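Local coordinates for Lpg0393 helical bundle domain-containing protein (Legionella pneumophila subsp. pneumophila str. Philadelphia 1, PDB 4R0G) that acts as a guanine-nucleotide exchange factor for the small GTPases Rab5, Rab21 and Rab22, probably through its VPS9-like domain, at residues A[50-55]-A[106-111]; A[73-78]-A[160-165]; A[92-97]-A[141-146]; A[181-186]-A[195-200]. One frame throughout, in Å; residues are numbered along the deposited sequence.

How the contacts relate
Contacts 1 and 3 lie wholly in the VPS9-like part of the chain, which also supplies segment 73-78 of contact 2, and they touch each other: Trp-51 and Leu-52 of helix 40-53 pack on Leu-93 and Cys-96 of helix 80-101. Contact 3 is a buried helix-helix crossing rich in aromatic packing, whereas contact 1, only partly buried, joins a helix end to a loop through apolar packing and one weak hydrogen bond. Contacts 2 and 4 share helix 155-183, their centres about 28 Å apart, and both touch the second subunit. Contact 2, the nearest of the four to the chain centre, is buried hydrophobic packing round a phenylalanine; contact 4, about 27 Å from that centre, is aliphatic packing in the helical bundle domain.

Contact 1: residues A[50-55]-A[106-111]; sequences EWLNNG and EHYITS
Asn-53 and Leu-52, in the last turn of helix 40-53, meet the loop residues Tyr-108, Ile-109 and Thr-110, the first by a polar link and the second by apolar packing. The polar part is slight. The amide oxygen OD1 of Asn-53 receives the backbone N-H of Thr-110 in a weak hydrogen bond, N to OD1 3.4 Å with an angle of 141° at the hydrogen. CG of Asn-53 stands anti to its own carbonyl carbon (chi1 -64°). Its OD1 also lies against CA, CB and CG1 of Ile-109. An asparagine suits this spot because its short amide can accept a loop N-H where the helix stops. The helix end is itself tied by Asn-54, the first residue to depart from helical geometry: its ND2 donates to Glu-50 O at 3.0 Å, with Glu-50 O close to the amide plane of Asn-54, and its backbone N makes a weak bond to that same oxygen.

A van der Waals contact also sets CG1 of Ile-109 3.7 Å from the carbonyl O of Leu-52.

The apolar part is carried by Leu-52. Its CD1 touches CB of Tyr-108 at 3.9 Å, the two side chains lying side by side and pointing the same way. Both residues are buried, which suits an aliphatic leucine and the large ring of a tyrosine. Further out, that ring stacks on Tyr-99 of helix 80-101, which Leu-52 touches as well. The arrangement is plain packing of a helix C-terminus against the loop between helices 80-101 and 116-126, within the all-helical VPS9-like domain.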
loop_
_atom_site.group_PDB
_atom_site.type_symbol
_atom_site.label_atom_id
_atom_site.label_comp_id
_atom_site.label_asym_id
_atom_site.label_seq_id
_atom_site.Cartn_x
_atom_site.Cartn_y
_atom_site.Cartn_z
ATOM N N GLU A 50 0.056 -29.846 4.785
ATOM C CA GLU A 50 0.831 -29.525 5.965
ATOM C C GLU A 50 -0.016 -29.005 7.151
ATOM O O GLU A 50 0.168 -29.374 8.305
ATOM C CB GLU A 50 1.927 -28.552 5.571
ATOM C CG GLU A 50 3.126 -28.698 6.420
ATOM C CD GLU A 50 3.921 -29.951 6.144
ATOM O OE1 GLU A 50 4.231 -30.216 4.967
ATOM O OE2 GLU A 50 4.251 -30.672 7.110
ATOM N N TRP A 51 -0.978 -28.173 6.856
ATOM C CA TRP A 51 -1.755 -27.575 7.906
ATOM C C TRP A 51 -2.682 -28.625 8.518
ATOM O O TRP A 51 -3.043 -28.540 9.689
ATOM C CB TRP A 51 -2.540 -26.424 7.285
ATOM C CG TRP A 51 -2.978 -25.391 8.223
ATOM C CD1 TRP A 51 -3.005 -25.469 9.587
ATOM C CD2 TRP A 51 -3.490 -24.095 7.876
ATOM N NE1 TRP A 51 -3.496 -24.294 10.110
ATOM C CE2 TRP A 51 -3.798 -23.435 9.087
ATOM C CE3 TRP A 51 -3.726 -23.434 6.657
ATOM C CZ2 TRP A 51 -4.329 -22.132 9.114
ATOM C CZ3 TRP A 51 -4.260 -22.141 6.687
ATOM C CH2 TRP A 51 -4.550 -21.506 7.905
ATOM N N LEU A 52 -3.083 -29.605 7.715
ATOM C CA LEU A 52 -3.990 -30.642 8.185
ATOM C C LEU A 52 -3.274 -31.658 9.081
ATOM O O LEU A 52 -3.874 -32.241 9.992
ATOM C CB LEU A 52 -4.690 -31.329 7.000
ATOM C CG LEU A 52 -5.800 -30.520 6.306
ATOM C CD1 LEU A 52 -6.458 -31.285 5.179
ATOM C CD2 LEU A 52 -6.859 -30.064 7.306
ATOM N N ASN A 53 -1.990 -31.867 8.820
ATOM C CA ASN A 53 -1.173 -32.702 9.685
ATOM C C ASN A 53 -0.633 -31.998 10.933
ATOM O O ASN A 53 -0.154 -32.619 11.880
ATOM C CB ASN A 53 -0.037 -33.312 8.879
ATOM C CG ASN A 53 -0.553 -34.235 7.821
ATOM O OD1 ASN A 53 -1.368 -35.099 8.101
ATOM N ND2 ASN A 53 -0.130 -34.028 6.592
ATOM N N ASN A 54 -0.671 -30.689 10.908
ATOM C CA ASN A 54 -0.194 -29.908 12.020
ATOM C C ASN A 54 -1.271 -29.366 12.917
ATOM O O ASN A 54 -1.097 -28.375 13.611
ATOM C CB ASN A 54 0.977 -28.999 11.652
ATOM C CG ASN A 54 2.237 -29.812 11.320
ATOM O OD1 ASN A 54 3.162 -29.929 12.145
ATOM N ND2 ASN A 54 2.256 -30.413 10.115
ATOM N N GLY A 55 -2.431 -29.996 12.807
ATOM C CA GLY A 55 -3.505 -29.785 13.760
ATOM C C GLY A 55 -4.356 -28.583 13.441
ATOM O O GLY A 55 -4.678 -27.761 14.321
ATOM N N GLU A 106 -8.909 -37.111 7.552
ATOM C CA GLU A 106 -8.231 -38.384 7.772
ATOM C C GLU A 106 -7.455 -38.824 6.554
ATOM O O GLU A 106 -6.321 -39.272 6.669
ATOM C CB GLU A 106 -9.218 -39.484 8.183
ATOM C CG GLU A 106 -9.635 -39.398 9.630
ATOM C CD GLU A 106 -9.979 -37.971 10.021
ATOM O OE1 GLU A 106 -10.821 -37.352 9.310
ATOM O OE2 GLU A 106 -9.368 -37.454 10.994
ATOM N N HIS A 107 -8.042 -38.663 5.381
ATOM C CA HIS A 107 -7.399 -39.177 4.190
ATOM C C HIS A 107 -6.175 -38.351 3.902
ATOM O O HIS A 107 -5.366 -38.722 3.052
ATOM C CB HIS A 107 -8.330 -39.162 2.970
ATOM C CG HIS A 107 -9.701 -39.708 3.238
ATOM N ND1 HIS A 107 -10.695 -38.969 3.846
ATOM C CD2 HIS A 107 -10.245 -40.919 2.963
ATOM C CE1 HIS A 107 -11.791 -39.702 3.942
ATOM N NE2 HIS A 107 -11.543 -40.888 3.414
ATOM N N TYR A 108 -6.070 -37.194 4.556
ATOM C CA TYR A 108 -4.889 -36.348 4.385
ATOM C C TYR A 108 -3.809 -36.546 5.458
ATOM O O TYR A 108 -2.656 -36.152 5.259
ATOM C CB TYR A 108 -5.321 -34.871 4.235
ATOM C CG TYR A 108 -6.204 -34.629 3.012
ATOM C CD1 TYR A 108 -5.643 -34.290 1.776
ATOM C CD2 TYR A 108 -7.598 -34.765 3.091
ATOM C CE1 TYR A 108 -6.437 -34.080 0.661
ATOM C CE2 TYR A 108 -8.400 -34.569 1.985
ATOM C CZ TYR A 108 -7.820 -34.227 0.765
ATOM O OH TYR A 108 -8.625 -34.026 -0.347
ATOM N N ILE A 109 -4.167 -37.225 6.550
ATOM C CA ILE A 109 -3.279 -37.347 7.715
ATOM C C ILE A 109 -2.426 -38.615 7.766
ATOM O O ILE A 109 -2.968 -39.725 7.800
ATOM C CB ILE A 109 -4.039 -37.225 9.041
ATOM C CG1 ILE A 109 -4.498 -35.788 9.249
ATOM C CG2 ILE A 109 -3.137 -37.601 10.189
ATOM C CD1 ILE A 109 -5.524 -35.617 10.377
ATOM N N THR A 110 -1.103 -38.429 7.737
ATOM C CA THR A 110 -0.116 -39.506 7.874
ATOM C C THR A 110 1.169 -39.018 8.556
ATOM O O THR A 110 1.600 -37.865 8.353
ATOM C CB THR A 110 0.373 -40.043 6.526
ATOM O OG1 THR A 110 1.472 -39.236 6.086
ATOM C CG2 THR A 110 -0.732 -40.025 5.472
ATOM N N SER A 111 1.795 -39.924 9.314
ATOM C CA SER A 111 3.098 -39.692 9.946
ATOM C C SER A 111 4.258 -39.932 8.982
ATOM O O SER A 111 5.397 -39.581 9.285
ATOM C CB SER A 111 3.285 -40.589 11.172
ATOM O OG SER A 111 2.048 -40.871 11.801
#

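Contact 2: residues A[73-78]-A[160-165]; sequences MESRPL and KAFDQI
Pro-77 and Ile-165 bring the backbones closest, 6.8 Å between their CA atoms, where the chain leaving a type I beta turn (Met-73 to Arg-76) passes helix 155-183. Phe-162 is the centre of the side-chain packing. Its chi1 of 177° sets CG anti to the backbone N, and the end of the side chain comes nearer the loop than its base. Met-73 lays its methyl CE over the middle of one face, 3.3 Å from the ring centroid and 8° off the normal, a CH-pi contact; its SD, 4.4 Å from that centroid, adds an oblique Met-aromatic contact. A flexible, polarisable methionine fits such a face well. Pro-77 comes at the ring edge, CG 3.9 Å from CD1 of Phe-162, and Ser-75 CB rests 3.5 Å from CZ of that ring. Beyond the ring, CG2 of Ile-165 meets CD2 of Leu-78 at 4.0 Å and CB of Pro-77 at 4.1 Å, the leucine and isoleucine crossing at about a right angle. The hydroxyl of Ser-75 is hydrogen-bonded to Asp-177 of the second subunit, so this buried loop also serves the dimer contact. Through Pro-77 and Leu-78 the loop lies between helices 58-71 and 155-183, and Ile-165 also packs on Tyr-17 of helix 17-20.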
loop_
_atom_site.group_PDB
_atom_site.type_symbol
_atom_site.label_atom_id
_atom_site.label_comp_id
_atom_site.label_asym_id
_atom_site.label_seq_id
_atom_site.Cartn_x
_atom_site.Cartn_y
_atom_site.Cartn_z
ATOM N N MET A 73 -6.679 -3.191 6.354
ATOM C CA MET A 73 -6.602 -1.795 6.796
ATOM C C MET A 73 -6.116 -0.882 5.662
ATOM O O MET A 73 -5.405 -1.313 4.739
ATOM C CB MET A 73 -5.741 -1.636 8.047
ATOM C CG MET A 73 -5.871 -2.776 9.002
ATOM S SD MET A 73 -5.793 -2.440 10.770
ATOM C CE MET A 73 -5.087 -0.798 10.846
ATOM N N GLU A 74 -6.533 0.378 5.726
ATOM C CA GLU A 74 -6.169 1.351 4.706
ATOM C C GLU A 74 -4.690 1.697 4.777
ATOM O O GLU A 74 -4.098 2.130 3.786
ATOM C CB GLU A 74 -7.021 2.627 4.829
ATOM C CG GLU A 74 -8.229 2.703 3.892
ATOM C CD GLU A 74 -9.370 1.773 4.322
ATOM O OE1 GLU A 74 -10.355 1.655 3.550
ATOM O OE2 GLU A 74 -9.292 1.162 5.426
ATOM N N SER A 75 -4.084 1.501 5.947
ATOM C CA SER A 75 -2.665 1.784 6.095
ATOM C C SER A 75 -1.842 0.702 5.395
ATOM O O SER A 75 -0.616 0.829 5.284
ATOM C CB SER A 75 -2.303 1.885 7.558
ATOM O OG SER A 75 -3.401 2.380 8.304
ATOM N N ARG A 76 -2.551 -0.337 4.924
ATOM C CA ARG A 76 -2.028 -1.481 4.164
ATOM C C ARG A 76 -0.688 -2.051 4.635
ATOM O O ARG A 76 0.268 -2.122 3.846
ATOM C CB ARG A 76 -1.952 -1.192 2.657
ATOM C CG ARG A 76 -3.277 -1.115 1.931
ATOM C CD ARG A 76 -3.866 -2.447 1.478
ATOM N NE ARG A 76 -5.317 -2.294 1.341
ATOM C CZ ARG A 76 -6.207 -3.283 1.279
ATOM N NH1 ARG A 76 -5.811 -4.565 1.327
ATOM N NH2 ARG A 76 -7.505 -2.968 1.174
ATOM N N PRO A 77 -0.630 -2.529 5.891
ATOM C CA PRO A 77 0.673 -2.915 6.452
ATOM C C PRO A 77 1.299 -4.081 5.684
ATOM O O PRO A 77 2.506 -4.277 5.760
ATOM C CB PRO A 77 0.330 -3.308 7.893
ATOM C CG PRO A 77 -1.120 -3.821 7.778
ATOM C CD PRO A 77 -1.758 -2.920 6.760
ATOM N N LEU A 78 0.519 -4.846 4.930
ATOM C CA LEU A 78 1.129 -5.997 4.267
ATOM C C LEU A 78 1.062 -5.846 2.770
ATOM O O LEU A 78 0.018 -6.077 2.180
ATOM C CB LEU A 78 0.413 -7.292 4.693
ATOM C CG LEU A 78 0.371 -7.629 6.188
ATOM C CD1 LEU A 78 -0.873 -8.429 6.508
ATOM C CD2 LEU A 78 1.620 -8.390 6.654
ATOM N N LYS A 160 -3.743 -4.269 17.919
ATOM C CA LYS A 160 -2.456 -4.650 18.476
ATOM C C LYS A 160 -1.562 -5.311 17.440
ATOM O O LYS A 160 -0.366 -5.051 17.413
ATOM C CB LYS A 160 -2.611 -5.540 19.728
ATOM C CG LYS A 160 -3.114 -4.757 20.929
ATOM C CD LYS A 160 -3.432 -5.593 22.190
ATOM C CE LYS A 160 -4.279 -4.720 23.158
ATOM N NZ LYS A 160 -4.430 -5.175 24.574
ATOM N N ALA A 161 -2.132 -6.163 16.595
ATOM C CA ALA A 161 -1.331 -6.834 15.577
ATOM C C ALA A 161 -0.799 -5.791 14.639
ATOM O O ALA A 161 0.367 -5.819 14.244
ATOM C CB ALA A 161 -2.148 -7.816 14.818
ATOM N N PHE A 162 -1.671 -4.850 14.316
ATOM C CA PHE A 162 -1.338 -3.802 13.398
ATOM C C PHE A 162 -0.076 -3.045 13.800
ATOM O O PHE A 162 0.899 -2.962 13.026
ATOM C CB PHE A 162 -2.485 -2.818 13.310
ATOM C CG PHE A 162 -2.187 -1.649 12.420
ATOM C CD1 PHE A 162 -1.834 -1.844 11.087
ATOM C CD2 PHE A 162 -2.239 -0.347 12.908
ATOM C CE1 PHE A 162 -1.551 -0.747 10.253
ATOM C CE2 PHE A 162 -1.955 0.750 12.072
ATOM C CZ PHE A 162 -1.615 0.546 10.756
ATOM N N ASP A 163 -0.098 -2.490 15.006
ATOM C CA ASP A 163 1.001 -1.641 15.434
ATOM C C ASP A 163 2.301 -2.416 15.405
ATOM O O ASP A 163 3.350 -1.844 15.070
ATOM C CB ASP A 163 0.738 -1.001 16.808
ATOM C CG ASP A 163 -0.379 0.069 16.758
ATOM O OD1 ASP A 163 -0.365 0.961 15.868
ATOM O OD2 ASP A 163 -1.285 0.012 17.619
ATOM N N GLN A 164 2.224 -3.716 15.706
ATOM C CA GLN A 164 3.442 -4.526 15.779
ATOM C C GLN A 164 3.896 -5.169 14.458
ATOM O O GLN A 164 5.058 -5.548 14.312
ATOM C CB GLN A 164 3.387 -5.545 16.948
ATOM C CG GLN A 164 2.234 -6.514 16.896
ATOM C CD GLN A 164 2.023 -7.275 18.205
ATOM O OE1 GLN A 164 2.684 -8.291 18.482
ATOM N NE2 GLN A 164 1.091 -6.781 19.019
ATOM N N ILE A 165 2.991 -5.273 13.493
ATOM C CA ILE A 165 3.377 -5.622 12.129
ATOM C C ILE A 165 3.928 -4.389 11.414
ATOM O O ILE A 165 4.993 -4.436 10.788
ATOM C CB ILE A 165 2.175 -6.134 11.327
ATOM C CG1 ILE A 165 1.785 -7.527 11.786
ATOM C CG2 ILE A 165 2.469 -6.162 9.836
ATOM C CD1 ILE A 165 0.541 -8.031 11.092
#

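Contact 3: residues A[92-97]-A[141-146]; sequences ALFPCM and QEQDKF
Met-97 of helix 80-101 lies across Glu-142 of helix 132-151, where the axes of 92-97 and 141-146 pass 9.2 Å apart at 109°. Its CB packs on CG of Glu-142 at 3.6 Å. CG runs on past OE1 of the same glutamate, and SD stands 4.1 Å from the backbone O of Glu-142. A turn at chi3 (74°) then carries the methyl CE back over the second helix, to OE1 of Glu-142 and to CB of Phe-146, 4.2 Å away. The slim, unbranched methionine can thread this path. The carboxylate it covers is held: OE1 takes Lys-145 NZ at 3.0 Å on its syn lone pair, in a salt bridge, and OE2 is hydrogen-bonded to Thr-101.

The remaining contacts gather round two phenylalanine rings. Gln-143 lays CG over the centre of the Phe-94 ring, 3.5 Å from its centroid, using its aliphatic stem for a CH-pi contact. Phe-94 turns its edge toward the face of Phe-146 in an offset edge-to-face pair, centroids 5.7 Å apart and planes at 73°. Leu-93 CD2 sits over a face of Phe-146, 3.6 Å from CE1. This is steep packing of two helices in the VPS9-like helical fold, with Ile-61 of helix 58-71 touching Leu-93, Met-97 and Phe-146.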
loop_
_atom_site.group_PDB
_atom_site.type_symbol
_atom_site.label_atom_id
_atom_site.label_comp_id
_atom_site.label_asym_id
_atom_site.label_seq_id
_atom_site.Cartn_x
_atom_site.Cartn_y
_atom_site.Cartn_z
ATOM N N ALA A 92 -5.247 -21.798 0.651
ATOM C CA ALA A 92 -5.132 -23.129 1.265
ATOM C C ALA A 92 -6.154 -23.316 2.373
ATOM O O ALA A 92 -6.554 -24.428 2.669
ATOM C CB ALA A 92 -3.765 -23.353 1.800
ATOM N N LEU A 93 -6.564 -22.206 2.973
ATOM C CA LEU A 93 -7.421 -22.195 4.156
ATOM C C LEU A 93 -8.812 -22.786 3.900
ATOM O O LEU A 93 -9.363 -23.542 4.716
ATOM C CB LEU A 93 -7.572 -20.760 4.652
ATOM C CG LEU A 93 -8.700 -20.587 5.675
ATOM C CD1 LEU A 93 -8.364 -21.312 6.954
ATOM C CD2 LEU A 93 -8.984 -19.123 5.971
ATOM N N PHE A 94 -9.366 -22.410 2.757
ATOM C CA PHE A 94 -10.739 -22.727 2.446
ATOM C C PHE A 94 -10.935 -24.217 2.242
ATOM O O PHE A 94 -11.861 -24.779 2.821
ATOM C CB PHE A 94 -11.266 -21.869 1.286
ATOM C CG PHE A 94 -11.158 -20.394 1.541
ATOM C CD1 PHE A 94 -11.632 -19.850 2.717
ATOM C CD2 PHE A 94 -10.541 -19.560 0.637
ATOM C CE1 PHE A 94 -11.512 -18.499 2.964
ATOM C CE2 PHE A 94 -10.421 -18.204 0.891
ATOM C CZ PHE A 94 -10.900 -17.687 2.050
ATOM N N PRO A 95 -10.061 -24.869 1.449
ATOM C CA PRO A 95 -10.119 -26.342 1.398
ATOM C C PRO A 95 -10.049 -27.003 2.774
ATOM O O PRO A 95 -10.870 -27.888 3.054
ATOM C CB PRO A 95 -8.860 -26.715 0.624
ATOM C CG PRO A 95 -8.591 -25.547 -0.232
ATOM C CD PRO A 95 -9.056 -24.323 0.521
ATOM N N CYS A 96 -9.095 -26.586 3.610
ATOM C CA CYS A 96 -9.005 -27.126 4.965
ATOM C C CYS A 96 -10.341 -26.957 5.724
ATOM O O CYS A 96 -10.797 -27.871 6.394
ATOM C CB CYS A 96 -7.841 -26.505 5.768
ATOM S SG CYS A 96 -6.179 -26.776 5.075
ATOM N N MET A 97 -10.972 -25.793 5.611
ATOM C CA MET A 97 -12.270 -25.582 6.261
ATOM C C MET A 97 -13.301 -26.575 5.746
ATOM O O MET A 97 -14.101 -27.115 6.505
ATOM C CB MET A 97 -12.764 -24.152 6.073
ATOM C CG MET A 97 -11.917 -23.132 6.810
ATOM S SD MET A 97 -12.449 -21.419 6.607
ATOM C CE MET A 97 -13.911 -21.380 7.652
ATOM N N GLN A 141 -19.335 -21.712 1.261
ATOM C CA GLN A 141 -19.942 -21.679 2.570
ATOM C C GLN A 141 -18.904 -21.391 3.610
ATOM O O GLN A 141 -19.160 -20.652 4.552
ATOM C CB GLN A 141 -20.582 -23.027 2.882
ATOM C CG GLN A 141 -21.773 -23.296 2.067
ATOM C CD GLN A 141 -22.409 -24.613 2.392
ATOM O OE1 GLN A 141 -21.738 -25.565 2.848
ATOM N NE2 GLN A 141 -23.726 -24.694 2.158
ATOM N N GLU A 142 -17.741 -22.009 3.459
ATOM C CA GLU A 142 -16.666 -21.756 4.392
ATOM C C GLU A 142 -16.118 -20.322 4.203
ATOM O O GLU A 142 -15.839 -19.618 5.172
ATOM C CB GLU A 142 -15.591 -22.818 4.255
ATOM C CG GLU A 142 -16.068 -24.211 4.610
ATOM C CD GLU A 142 -16.420 -24.376 6.115
ATOM O OE1 GLU A 142 -15.971 -23.536 6.933
ATOM O OE2 GLU A 142 -17.141 -25.346 6.491
ATOM N N GLN A 143 -16.008 -19.869 2.964
ATOM C CA GLN A 143 -15.578 -18.498 2.724
ATOM C C GLN A 143 -16.511 -17.494 3.351
ATOM O O GLN A 143 -16.080 -16.443 3.819
ATOM C CB GLN A 143 -15.510 -18.213 1.240
ATOM C CG GLN A 143 -14.252 -18.695 0.586
ATOM C CD GLN A 143 -14.328 -18.551 -0.917
ATOM O OE1 GLN A 143 -15.254 -17.904 -1.452
ATOM N NE2 GLN A 143 -13.362 -19.158 -1.619
ATOM N N ASP A 144 -17.801 -17.789 3.306
ATOM C CA ASP A 144 -18.769 -16.919 3.937
ATOM C C ASP A 144 -18.495 -16.901 5.427
ATOM O O ASP A 144 -18.260 -15.837 5.991
ATOM C CB ASP A 144 -20.201 -17.370 3.625
ATOM C CG ASP A 144 -20.650 -16.957 2.220
ATOM O OD1 ASP A 144 -20.103 -15.963 1.683
ATOM O OD2 ASP A 144 -21.554 -17.624 1.657
ATOM N N LYS A 145 -18.467 -18.091 6.027
ATOM C CA LYS A 145 -18.239 -18.314 7.473
ATOM C C LYS A 145 -16.995 -17.573 7.956
ATOM O O LYS A 145 -16.941 -17.084 9.092
ATOM C CB LYS A 145 -18.117 -19.829 7.771
ATOM C CG LYS A 145 -18.447 -20.301 9.182
ATOM C CD LYS A 145 -18.472 -21.868 9.256
ATOM C CE LYS A 145 -17.287 -22.485 10.054
ATOM N NZ LYS A 145 -16.916 -23.948 9.784
ATOM N N PHE A 146 -16.011 -17.473 7.067
ATOM C CA PHE A 146 -14.728 -16.847 7.366
ATOM C C PHE A 146 -14.803 -15.334 7.329
ATOM O O PHE A 146 -14.470 -14.661 8.294
ATOM C CB PHE A 146 -13.663 -17.349 6.401
ATOM C CG PHE A 146 -12.341 -16.665 6.539
ATOM C CD1 PHE A 146 -11.541 -16.899 7.629
ATOM C CD2 PHE A 146 -11.883 -15.819 5.553
ATOM C CE1 PHE A 146 -10.312 -16.279 7.755
ATOM C CE2 PHE A 146 -10.660 -15.206 5.667
ATOM C CZ PHE A 146 -9.874 -15.434 6.777
#

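Contact 4: residues A[181-186]-A[195-200]; sequences LLESAH and SRISLV
Leu-182 pushes its CD1 against helix 193-208, meeting three residues on the same side of that helix. The methyl lies 3.5 Å from CG1 of Ile-197, 3.8 Å from the carbonyl carbon C of Arg-196, and 4.1 Å from CG2 of Val-200, one turn further along. It is also 4.2 Å from CB of Arg-196. A leucine fits here because this single methyl, at the end of its chain, reaches the backbone and two branched side chains together, and the beta-branched isoleucine and valine offer it a fairly rigid surface. Leu-182 and Ile-197 cross obliquely. CD2 of the leucine lies near the plane of the Arg-196 guanidinium, at its edge. Beside them Glu-183 contributes its stem: CG is 3.7 Å from CD1 of Ile-197, and the chain runs extended beyond CG (chi2 -178°), with OE2 4.1 Å from CG2 of the isoleucine.

The next shell is polar and centres on the guanidinium of Arg-196. The buried charge is well supplied: NH1 forms salt bridges with Glu-237 and Asp-190, and NH2 donates to the backbone O of Met-231. Such a network probably fixes the guanidinium and keeps its positive charge. At the start of helix 193-208, NZ of Lys-193 is hydrogen-bonded to the backbone oxygens of Glu-183 and Ala-185, tying the C-terminal end of helix 155-183 to the next helix. Together these features make a helical hairpin, two helices joined by a short loop and zipped by aliphatic contacts, within the helical bundle domain.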
loop_
_atom_site.group_PDB
_atom_site.type_symbol
_atom_site.label_atom_id
_atom_site.label_comp_id
_atom_site.label_asym_id
_atom_site.label_seq_id
_atom_site.Cartn_x
_atom_site.Cartn_y
_atom_site.Cartn_z
ATOM N N LEU A 181 15.528 4.975 -5.380
ATOM C CA LEU A 181 15.831 6.385 -5.606
ATOM C C LEU A 181 17.358 6.643 -5.684
ATOM O O LEU A 181 17.827 7.401 -6.536
ATOM C CB LEU A 181 15.157 7.283 -4.556
ATOM C CG LEU A 181 13.650 7.578 -4.628
ATOM C CD1 LEU A 181 13.234 8.582 -3.563
ATOM C CD2 LEU A 181 13.213 8.090 -5.999
ATOM N N LEU A 182 18.123 5.995 -4.807
ATOM C CA LEU A 182 19.573 6.116 -4.806
ATOM C C LEU A 182 20.136 5.594 -6.130
ATOM O O LEU A 182 20.973 6.253 -6.746
ATOM C CB LEU A 182 20.167 5.323 -3.633
ATOM C CG LEU A 182 21.387 5.862 -2.886
ATOM C CD1 LEU A 182 22.139 4.717 -2.238
ATOM C CD2 LEU A 182 22.300 6.645 -3.802
ATOM N N GLU A 183 19.666 4.415 -6.556
ATOM C CA GLU A 183 20.046 3.807 -7.834
ATOM C C GLU A 183 19.731 4.725 -9.016
ATOM O O GLU A 183 20.521 4.830 -9.941
ATOM C CB GLU A 183 19.380 2.436 -7.992
ATOM C CG GLU A 183 19.942 1.389 -7.000
ATOM C CD GLU A 183 19.345 -0.024 -7.136
ATOM O OE1 GLU A 183 18.095 -0.167 -7.266
ATOM O OE2 GLU A 183 20.132 -1.003 -7.085
ATOM N N SER A 184 18.595 5.416 -8.932
ATOM C CA SER A 184 18.037 6.262 -9.984
ATOM C C SER A 184 18.500 7.690 -9.864
ATOM O O SER A 184 17.902 8.597 -10.448
ATOM C CB SER A 184 16.507 6.279 -9.909
ATOM O OG SER A 184 15.968 4.975 -10.003
ATOM N N ALA A 185 19.460 7.926 -8.991
ATOM C CA ALA A 185 19.927 9.292 -8.773
ATOM C C ALA A 185 21.061 9.639 -9.726
ATOM O O ALA A 185 21.885 8.785 -10.069
ATOM C CB ALA A 185 20.355 9.494 -7.333
ATOM N N HIS A 186 21.106 10.888 -10.171
ATOM C CA HIS A 186 22.180 11.277 -11.067
ATOM C C HIS A 186 23.302 11.860 -10.220
ATOM O O HIS A 186 23.185 12.968 -9.681
ATOM C CB HIS A 186 21.681 12.289 -12.105
ATOM C CG HIS A 186 22.615 12.485 -13.261
ATOM N ND1 HIS A 186 22.622 13.628 -14.025
ATOM C CD2 HIS A 186 23.574 11.674 -13.779
ATOM C CE1 HIS A 186 23.543 13.518 -14.971
ATOM N NE2 HIS A 186 24.134 12.348 -14.840
ATOM N N SER A 195 29.140 2.561 -3.164
ATOM C CA SER A 195 29.338 1.870 -1.901
ATOM C C SER A 195 28.187 2.153 -0.922
ATOM O O SER A 195 27.995 1.435 0.061
ATOM C CB SER A 195 30.711 2.202 -1.296
ATOM O OG SER A 195 30.898 3.601 -1.198
ATOM N N ARG A 196 27.434 3.213 -1.199
ATOM C CA ARG A 196 26.256 3.579 -0.415
ATOM C C ARG A 196 25.039 2.752 -0.825
ATOM O O ARG A 196 24.211 2.375 0.005
ATOM C CB ARG A 196 25.974 5.068 -0.586
ATOM C CG ARG A 196 25.545 5.760 0.680
ATOM C CD ARG A 196 25.785 7.231 0.585
ATOM N NE ARG A 196 25.317 7.743 -0.690
ATOM C CZ ARG A 196 25.878 8.765 -1.311
ATOM N NH1 ARG A 196 25.404 9.193 -2.471
ATOM N NH2 ARG A 196 26.920 9.362 -0.758
ATOM N N ILE A 197 24.926 2.476 -2.117
ATOM C CA ILE A 197 23.905 1.549 -2.589
ATOM C C ILE A 197 24.115 0.184 -1.956
ATOM O O ILE A 197 23.177 -0.402 -1.395
ATOM C CB ILE A 197 23.930 1.396 -4.108
ATOM C CG1 ILE A 197 23.253 2.580 -4.761
ATOM C CG2 ILE A 197 23.183 0.143 -4.527
ATOM C CD1 ILE A 197 23.332 2.519 -6.209
ATOM N N SER A 198 25.354 -0.303 -2.042
ATOM C CA SER A 198 25.726 -1.573 -1.437
ATOM C C SER A 198 25.303 -1.675 0.026
ATOM O O SER A 198 24.929 -2.748 0.503
ATOM C CB SER A 198 27.231 -1.790 -1.558
ATOM O OG SER A 198 27.603 -3.008 -0.934
ATOM N N LEU A 199 25.356 -0.552 0.734
ATOM C CA LEU A 199 24.940 -0.511 2.132
ATOM C C LEU A 199 23.431 -0.653 2.295
ATOM O O LEU A 199 22.983 -1.336 3.191
ATOM C CB LEU A 199 25.396 0.784 2.783
ATOM C CG LEU A 199 26.821 0.825 3.305
ATOM C CD1 LEU A 199 27.271 2.265 3.456
ATOM C CD2 LEU A 199 26.861 0.131 4.625
ATOM N N VAL A 200 22.654 -0.014 1.426
ATOM C CA VAL A 200 21.200 -0.048 1.544
ATOM C C VAL A 200 20.665 -1.441 1.226
ATOM O O VAL A 200 19.768 -1.963 1.906
ATOM C CB VAL A 200 20.530 1.009 0.632
ATOM C CG1 VAL A 200 19.028 0.941 0.767
ATOM C CG2 VAL A 200 21.023 2.402 0.992
#